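Local structure of protein argonaute (Methanocaldococcus jannaschii, 5G5S) at residues I446-L451 and I457-L462; L363-I368 and D442-L447; P396-A401 and I427-I432. The protein uses short single-stranded DNA guides to find and slice complementary single-stranded DNA, an endonuclease activity that may help defend the cell against invading genetic elements. All blocks are in the same frame, centred on the assembly; numbering follows the deposited sequence.

Contact 1: residues I446-L451 and I457-L462; sequences ILKKQL and ISQNIL
Lys-448 leaves the helix with CG anti to its carbonyl carbon and stays extended as far as CD, then turns about the CG-CD bond (chi3 -71°), which swings the ammonium end toward Asn-460. That asparagine turns the other way: with its CG between the backbone N and the carbonyl carbon, it holds the amide across the lysine's path at about a right angle. The two meet in a hydrogen bond of 2.9 Å from Lys-448 NZ to Asn-460 OD1. The nitrogen approaches the carbonyl at a C=O...N angle of 146°, tilted out of the amide plane, and the methylene next to the nitrogen follows close behind, with Lys-448 CE 3.2 Å from Asn-460 OD1. Two weak, long ion pairs, to Glu-445 and to the terminal carboxylate of Ile-715, probably lend the ammonium some further stabilisation.

Helix 442-452 is the connection of a beta-alpha-beta unit joining the parallel strands 428-434 and 456-462 of the Rossmann-like Mid domain; here it runs back along the second of them at 170°, the local axes 7.7 Å apart. Such a close approach suits a small residue, and Ser-458 fills the place: its OG lies 3.4 Å from Lys-448 CA, beside the root of the lysine, and CG of Lys-448 is 3.5 Å from the same OG. Leu-451, one turn on, brings its CD2 branch to 3.7 Å from Ser-458 CB, so the serine is wedged between a lysine stem and a leucine methyl. Ala-430 and Ile-416 also meet that leucine. On the strand, residues 459-462 belong to the region that binds the 5'-phosphorylated end of the guide, and the carbonyl of Ser-458 accepts a hydrogen bond from Lys-485, an inferred metal ligand.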
# COMPACT_ATOMS: atom_id res chain seq x y z
N ILE A 446 6.88 -13.33 -13.16
CA ILE A 446 8.10 -13.18 -13.98
C ILE A 446 7.69 -13.28 -15.45
O ILE A 446 8.13 -12.46 -16.25
CB ILE A 446 9.23 -14.19 -13.58
CG1 ILE A 446 9.85 -13.84 -12.21
CG2 ILE A 446 10.32 -14.35 -14.66
CD1 ILE A 446 10.31 -12.37 -12.06
N LEU A 447 6.80 -14.24 -15.77
CA LEU A 447 6.28 -14.46 -17.12
C LEU A 447 5.53 -13.23 -17.63
O LEU A 447 5.80 -12.79 -18.74
CB LEU A 447 5.42 -15.74 -17.21
CG LEU A 447 5.00 -16.18 -18.63
CD1 LEU A 447 6.21 -16.62 -19.45
CD2 LEU A 447 3.97 -17.30 -18.59
N LYS A 448 4.64 -12.64 -16.82
CA LYS A 448 3.87 -11.45 -17.19
C LYS A 448 4.74 -10.24 -17.53
O LYS A 448 4.51 -9.57 -18.54
CB LYS A 448 2.88 -11.07 -16.09
CG LYS A 448 1.74 -12.06 -15.93
CD LYS A 448 0.54 -11.43 -15.23
CE LYS A 448 0.75 -11.17 -13.76
NZ LYS A 448 -0.52 -10.75 -13.11
N LYS A 449 5.72 -9.97 -16.65
CA LYS A 449 6.68 -8.88 -16.75
C LYS A 449 7.48 -8.95 -18.06
O LYS A 449 7.47 -7.99 -18.83
CB LYS A 449 7.58 -8.88 -15.51
CG LYS A 449 8.60 -7.75 -15.44
CD LYS A 449 9.37 -7.81 -14.14
CE LYS A 449 10.59 -8.69 -14.17
NZ LYS A 449 11.06 -9.02 -12.80
N GLN A 450 8.14 -10.10 -18.30
CA GLN A 450 8.95 -10.39 -19.49
C GLN A 450 8.12 -10.41 -20.78
O GLN A 450 8.66 -10.13 -21.85
CB GLN A 450 9.72 -11.71 -19.32
CG GLN A 450 10.87 -11.63 -18.32
CD GLN A 450 11.86 -12.77 -18.44
OE1 GLN A 450 11.50 -13.91 -18.74
NE2 GLN A 450 13.12 -12.47 -18.18
N LEU A 451 6.84 -10.78 -20.67
CA LEU A 451 5.86 -10.82 -21.76
C LEU A 451 5.56 -9.37 -22.17
O LEU A 451 5.50 -9.09 -23.37
CB LEU A 451 4.57 -11.49 -21.26
CG LEU A 451 3.96 -12.67 -22.03
CD1 LEU A 451 5.01 -13.56 -22.66
CD2 LEU A 451 3.08 -13.50 -21.12
N ILE A 457 0.41 -7.81 -23.23
CA ILE A 457 -0.31 -7.60 -21.96
C ILE A 457 -0.83 -9.00 -21.58
O ILE A 457 -1.22 -9.76 -22.47
CB ILE A 457 -1.44 -6.54 -22.10
CG1 ILE A 457 -0.85 -5.16 -22.43
CG2 ILE A 457 -2.33 -6.48 -20.83
CD1 ILE A 457 -1.79 -4.19 -23.10
N SER A 458 -0.76 -9.37 -20.30
CA SER A 458 -1.15 -10.72 -19.90
C SER A 458 -1.84 -10.81 -18.56
O SER A 458 -1.67 -9.94 -17.70
CB SER A 458 0.07 -11.64 -19.90
OG SER A 458 1.15 -11.06 -19.18
N GLN A 459 -2.60 -11.90 -18.38
CA GLN A 459 -3.27 -12.20 -17.12
C GLN A 459 -3.18 -13.70 -16.83
O GLN A 459 -3.43 -14.53 -17.71
CB GLN A 459 -4.72 -11.70 -17.09
CG GLN A 459 -5.43 -11.82 -15.72
CD GLN A 459 -4.68 -11.18 -14.57
OE1 GLN A 459 -4.33 -11.84 -13.58
NE2 GLN A 459 -4.42 -9.90 -14.65
N ASN A 460 -2.78 -14.03 -15.59
CA ASN A 460 -2.67 -15.40 -15.12
C ASN A 460 -3.87 -15.76 -14.26
O ASN A 460 -4.44 -14.90 -13.60
CB ASN A 460 -1.34 -15.64 -14.38
CG ASN A 460 -1.04 -14.72 -13.22
OD1 ASN A 460 -1.39 -13.54 -13.20
ND2 ASN A 460 -0.31 -15.24 -12.24
N ILE A 461 -4.26 -17.04 -14.31
CA ILE A 461 -5.40 -17.61 -13.59
C ILE A 461 -5.05 -19.04 -13.14
O ILE A 461 -4.36 -19.75 -13.89
CB ILE A 461 -6.67 -17.52 -14.50
CG1 ILE A 461 -8.00 -17.29 -13.72
CG2 ILE A 461 -6.75 -18.55 -15.64
CD1 ILE A 461 -8.58 -18.46 -12.99
N LEU A 462 -5.47 -19.45 -11.92
CA LEU A 462 -5.20 -20.82 -11.45
C LEU A 462 -6.29 -21.74 -11.96
O LEU A 462 -7.47 -21.51 -11.70
CB LEU A 462 -5.07 -20.92 -9.91
CG LEU A 462 -3.93 -20.13 -9.23
CD1 LEU A 462 -4.05 -20.24 -7.72
CD2 LEU A 462 -2.55 -20.61 -9.67

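Contact 2: residues L363-I368 and D442-L447; sequences LIDEEI and DYYEIL
Tyr-444 and Asp-365 reach for each other across the gap between helix and strand, and their hydroxyl and carboxylate meet in a short hydrogen bond: Tyr-444 OH donates to Asp-365 OD2 over 2.7 Å. The tyrosine leaves the helix with CG anti to its carbonyl carbon (chi1 -68°). Its CB does not aim at the strand, yet the long ring carries the hydroxyl across. Asp-365 answers with CG opposite the backbone N (chi1 -167°), and the two side chains cross at about a right angle. The oxygen lies near the plane of the tyrosine ring, at its edge, with Asp-365 OD2 3.4 Å from Tyr-444 CE1. The hydroxyl, by contrast, comes down on OD2 from above the carboxylate, 63° out of its plane.

The other carboxylate oxygen is employed too. Asp-365 OD1 accepts from the backbone N of Glu-367 at 3.1 Å, an Asx turn that starts the chain off into its 3-10 segment. With a bond on each oxygen, rotation of the carboxylate is probably restricted; a short, doubly accepting aspartate suits this strand end. Tyr-444 OH is shared as well, because it also accepts from the backbone N of Lys-435; a phenol can give its proton to a carboxylate and still receive one from an amide.

Away from the polar pair, one methyl of each leucine closes the interface: Leu-363 CD1 lies 4.3 Å from Leu-447 CD2. Branched and flexible, both fit among Ile-432 of the inner strand 428-434 and Ile-415 of helix 412-420. The layering is that of a parallel, Rossmann-like alpha/beta domain, here Mid, with a helix laid on an aliphatic sheet face and polar bonds tying it to the C-terminal ends of two neighbouring strands.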
# COMPACT_ATOMS: atom_id res chain seq x y z
N LEU A 363 -1.27 -19.49 -22.94
CA LEU A 363 -0.14 -20.12 -22.28
C LEU A 363 -0.57 -21.06 -21.16
O LEU A 363 -1.08 -20.62 -20.13
CB LEU A 363 0.86 -19.04 -21.79
CG LEU A 363 1.44 -18.14 -22.90
CD1 LEU A 363 1.97 -16.86 -22.35
CD2 LEU A 363 2.52 -18.85 -23.70
N ILE A 364 -0.41 -22.38 -21.40
CA ILE A 364 -0.79 -23.45 -20.47
C ILE A 364 0.46 -24.04 -19.82
O ILE A 364 1.40 -24.41 -20.53
CB ILE A 364 -1.64 -24.57 -21.17
CG1 ILE A 364 -2.67 -24.02 -22.19
CG2 ILE A 364 -2.33 -25.48 -20.14
CD1 ILE A 364 -2.25 -24.17 -23.63
N ASP A 365 0.47 -24.14 -18.48
CA ASP A 365 1.57 -24.70 -17.70
C ASP A 365 1.69 -26.20 -18.04
O ASP A 365 0.67 -26.89 -18.07
CB ASP A 365 1.30 -24.51 -16.19
CG ASP A 365 2.50 -24.77 -15.30
OD1 ASP A 365 2.80 -25.96 -15.05
OD2 ASP A 365 3.09 -23.80 -14.81
N GLU A 366 2.93 -26.67 -18.34
CA GLU A 366 3.25 -28.06 -18.71
C GLU A 366 2.67 -29.09 -17.74
O GLU A 366 2.18 -30.13 -18.17
CB GLU A 366 4.77 -28.26 -18.82
CG GLU A 366 5.36 -27.89 -20.17
CD GLU A 366 6.84 -28.16 -20.32
OE1 GLU A 366 7.28 -29.28 -19.98
OE2 GLU A 366 7.56 -27.26 -20.82
N GLU A 367 2.73 -28.79 -16.42
CA GLU A 367 2.27 -29.64 -15.33
C GLU A 367 0.76 -29.95 -15.33
O GLU A 367 0.34 -30.90 -14.66
CB GLU A 367 2.71 -29.08 -13.96
CG GLU A 367 4.22 -29.05 -13.77
CD GLU A 367 4.70 -29.25 -12.34
OE1 GLU A 367 4.30 -28.46 -11.46
OE2 GLU A 367 5.50 -30.19 -12.11
N ILE A 368 -0.05 -29.17 -16.08
CA ILE A 368 -1.50 -29.36 -16.17
C ILE A 368 -2.00 -29.82 -17.57
O ILE A 368 -3.20 -29.76 -17.84
CB ILE A 368 -2.32 -28.18 -15.56
CG1 ILE A 368 -1.94 -26.82 -16.20
CG2 ILE A 368 -2.17 -28.15 -14.03
CD1 ILE A 368 -3.00 -25.74 -16.12
N ASP A 442 5.49 -16.79 -8.09
CA ASP A 442 6.21 -15.60 -8.53
C ASP A 442 6.78 -15.76 -9.95
O ASP A 442 6.98 -14.75 -10.62
CB ASP A 442 7.30 -15.21 -7.52
CG ASP A 442 6.76 -14.51 -6.27
OD1 ASP A 442 5.75 -13.77 -6.39
OD2 ASP A 442 7.37 -14.67 -5.20
N TYR A 443 7.00 -17.02 -10.41
CA TYR A 443 7.47 -17.32 -11.76
C TYR A 443 6.40 -16.92 -12.79
O TYR A 443 6.75 -16.50 -13.89
CB TYR A 443 7.86 -18.80 -11.92
CG TYR A 443 9.20 -19.18 -11.33
CD1 TYR A 443 10.38 -18.64 -11.83
CD2 TYR A 443 9.30 -20.15 -10.33
CE1 TYR A 443 11.62 -19.00 -11.31
CE2 TYR A 443 10.54 -20.53 -9.81
CZ TYR A 443 11.70 -19.96 -10.31
OH TYR A 443 12.92 -20.33 -9.80
N TYR A 444 5.11 -16.98 -12.40
CA TYR A 444 3.99 -16.54 -13.24
C TYR A 444 4.02 -15.03 -13.40
O TYR A 444 3.71 -14.52 -14.48
CB TYR A 444 2.64 -17.00 -12.67
CG TYR A 444 2.41 -18.50 -12.72
CD1 TYR A 444 2.51 -19.20 -13.92
CD2 TYR A 444 2.00 -19.20 -11.59
CE1 TYR A 444 2.28 -20.58 -13.98
CE2 TYR A 444 1.74 -20.57 -11.64
CZ TYR A 444 1.90 -21.26 -12.83
OH TYR A 444 1.65 -22.60 -12.89
N GLU A 445 4.44 -14.31 -12.34
CA GLU A 445 4.60 -12.85 -12.34
C GLU A 445 5.83 -12.47 -13.18
O GLU A 445 5.82 -11.44 -13.86
CB GLU A 445 4.73 -12.31 -10.90
CG GLU A 445 3.48 -12.43 -10.04
CD GLU A 445 2.27 -11.66 -10.53
OE1 GLU A 445 2.41 -10.49 -10.95
OE2 GLU A 445 1.16 -12.25 -10.52
N ILE A 446 6.88 -13.33 -13.16
CA ILE A 446 8.10 -13.18 -13.98
C ILE A 446 7.69 -13.28 -15.45
O ILE A 446 8.13 -12.46 -16.25
CB ILE A 446 9.23 -14.19 -13.58
CG1 ILE A 446 9.85 -13.84 -12.21
CG2 ILE A 446 10.32 -14.35 -14.66
CD1 ILE A 446 10.31 -12.37 -12.06
N LEU A 447 6.80 -14.24 -15.77
CA LEU A 447 6.28 -14.46 -17.12
C LEU A 447 5.53 -13.23 -17.63
O LEU A 447 5.80 -12.79 -18.74
CB LEU A 447 5.42 -15.74 -17.21
CG LEU A 447 5.00 -16.18 -18.63
CD1 LEU A 447 6.21 -16.62 -19.45
CD2 LEU A 447 3.97 -17.30 -18.59

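Contact 3: residues P396-A401 and I427-I432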
# COMPACT_ATOMS: atom_id res chain seq x y z
N PRO A 396 -12.46 -4.47 -28.06
CA PRO A 396 -11.56 -5.25 -28.94
C PRO A 396 -11.88 -6.74 -28.91
O PRO A 396 -12.51 -7.22 -27.96
CB PRO A 396 -10.18 -4.97 -28.36
CG PRO A 396 -10.42 -4.68 -26.90
CD PRO A 396 -11.79 -4.06 -26.81
N LYS A 397 -11.44 -7.47 -29.94
CA LYS A 397 -11.63 -8.92 -30.03
C LYS A 397 -10.33 -9.64 -29.69
O LYS A 397 -9.25 -9.06 -29.78
CB LYS A 397 -12.13 -9.31 -31.43
N PHE A 398 -10.43 -10.91 -29.27
CA PHE A 398 -9.27 -11.73 -28.95
C PHE A 398 -9.14 -12.84 -30.01
O PHE A 398 -10.05 -13.66 -30.18
CB PHE A 398 -9.37 -12.27 -27.52
CG PHE A 398 -9.36 -11.20 -26.45
CD1 PHE A 398 -8.16 -10.70 -25.95
CD2 PHE A 398 -10.55 -10.68 -25.95
CE1 PHE A 398 -8.16 -9.70 -24.97
CE2 PHE A 398 -10.54 -9.68 -24.97
CZ PHE A 398 -9.35 -9.20 -24.49
N ASN A 399 -8.03 -12.81 -30.77
CA ASN A 399 -7.72 -13.79 -31.81
C ASN A 399 -6.51 -14.63 -31.39
O ASN A 399 -5.36 -14.19 -31.56
CB ASN A 399 -7.52 -13.12 -33.17
CG ASN A 399 -7.27 -14.11 -34.27
OD1 ASN A 399 -6.13 -14.49 -34.55
ND2 ASN A 399 -8.34 -14.59 -34.89
N TYR A 400 -6.77 -15.81 -30.82
CA TYR A 400 -5.76 -16.73 -30.29
C TYR A 400 -5.53 -17.97 -31.16
O TYR A 400 -4.92 -18.94 -30.70
CB TYR A 400 -6.07 -17.11 -28.81
CG TYR A 400 -7.45 -17.68 -28.62
CD1 TYR A 400 -7.71 -19.03 -28.88
CD2 TYR A 400 -8.52 -16.88 -28.24
CE1 TYR A 400 -9.00 -19.55 -28.77
CE2 TYR A 400 -9.81 -17.39 -28.12
CZ TYR A 400 -10.04 -18.73 -28.38
OH TYR A 400 -11.31 -19.26 -28.27
N ALA A 401 -5.99 -17.93 -32.43
CA ALA A 401 -5.85 -19.03 -33.39
C ALA A 401 -4.38 -19.42 -33.55
O ALA A 401 -3.53 -18.55 -33.78
CB ALA A 401 -6.44 -18.64 -34.74
N ILE A 427 0.08 -4.13 -29.79
CA ILE A 427 -0.55 -4.62 -28.56
C ILE A 427 -1.14 -6.02 -28.75
O ILE A 427 -2.00 -6.23 -29.60
CB ILE A 427 -1.56 -3.59 -27.95
CG1 ILE A 427 -0.84 -2.32 -27.42
CG2 ILE A 427 -2.47 -4.21 -26.87
CD1 ILE A 427 0.21 -2.53 -26.24
N CYS A 428 -0.65 -6.96 -27.94
CA CYS A 428 -1.10 -8.35 -27.94
C CYS A 428 -1.57 -8.73 -26.55
O CYS A 428 -1.34 -7.99 -25.58
CB CYS A 428 0.02 -9.27 -28.41
SG CYS A 428 0.49 -9.05 -30.15
N PHE A 429 -2.26 -9.88 -26.45
CA PHE A 429 -2.73 -10.38 -25.17
C PHE A 429 -2.26 -11.81 -24.93
O PHE A 429 -2.02 -12.54 -25.89
CB PHE A 429 -4.26 -10.23 -25.01
CG PHE A 429 -4.71 -10.50 -23.59
CD1 PHE A 429 -4.49 -9.57 -22.58
CD2 PHE A 429 -5.27 -11.72 -23.24
CE1 PHE A 429 -4.85 -9.85 -21.26
CE2 PHE A 429 -5.62 -12.00 -21.92
CZ PHE A 429 -5.41 -11.06 -20.94
N ALA A 430 -2.10 -12.20 -23.65
CA ALA A 430 -1.72 -13.56 -23.30
C ALA A 430 -2.50 -14.02 -22.08
O ALA A 430 -2.49 -13.35 -21.06
CB ALA A 430 -0.23 -13.67 -23.06
N LEU A 431 -3.23 -15.13 -22.21
CA LEU A 431 -3.99 -15.70 -21.11
C LEU A 431 -3.15 -16.86 -20.57
O LEU A 431 -2.90 -17.83 -21.28
CB LEU A 431 -5.38 -16.15 -21.57
CG LEU A 431 -6.31 -16.76 -20.51
CD1 LEU A 431 -6.83 -15.69 -19.54
CD2 LEU A 431 -7.47 -17.49 -21.17
N ILE A 432 -2.66 -16.71 -19.34
CA ILE A 432 -1.81 -17.69 -18.68
C ILE A 432 -2.65 -18.58 -17.75
O ILE A 432 -3.29 -18.08 -16.82
CB ILE A 432 -0.61 -17.00 -17.94
CG1 ILE A 432 0.26 -16.17 -18.90
CG2 ILE A 432 0.23 -18.01 -17.15
CD1 ILE A 432 0.95 -14.95 -18.20
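Aromatic packing carries this contact: Phe-398 turns an edge toward the face of Phe-429 in an offset edge-to-face pair, with the ring centroids 5.4 Å apart and the planes at 68°. The leading corner is the CE1 side of Phe-398. Its CE1 atom lies 3.8 Å from Phe-429 CG, well off the middle of that ring. Phe-429 holds its ring with CG anti to the backbone N (chi1 -169°), whereas Phe-398 has CG anti to the carbonyl carbon; both rings lie on the same side of the sheet, where they meet at a steep angle.

Aliphatic contact supplements the rings. Phe-429 CB lies in the plane of the Phe-398 ring, at its edge, 4.0 Å from Phe-398 CD1. Large flat residues suit these places because their strands are not neighbours: strand 357-365 runs between them, and Phe-398 also rests on its Thr-360. Further rings, Phe-383 and Tyr-386 of helix 372-390, meet Phe-398.

Hydrogen bonds hold the outer strand from the helix side, the side chain of Asn-387 accepting from the backbone N of Phe-398 and Tyr-386 OH bonding to the carbonyl of Pro-396. An aromatic cluster between a parallel sheet and the helix over one of its faces is thus built into the core of the Rossmann-like Mid domain.

All three contacts lie in the Mid domain, on one four-stranded parallel sheet ordered 397-407, 357-365, 428-434, 456-462. Contacts 1 and 2 have centres about 8 Å apart and share Ile-446 and Leu-447 of helix 442-452. The centre of contact 3 is about 12 Å from that of contact 1 and about 17 Å from that of contact 2; it reaches from edge strand 397-407 over strand 357-365 to strand 428-434. Along the chain it is nested within the loop that contact 2 closes, and contact 1 comes last. Contacts 1 and 2 fasten one helix to the sheet, contact 3 packs rings between its strands, and strand 456-462 carries residues that bind the guide's 5'-phosphorylated end.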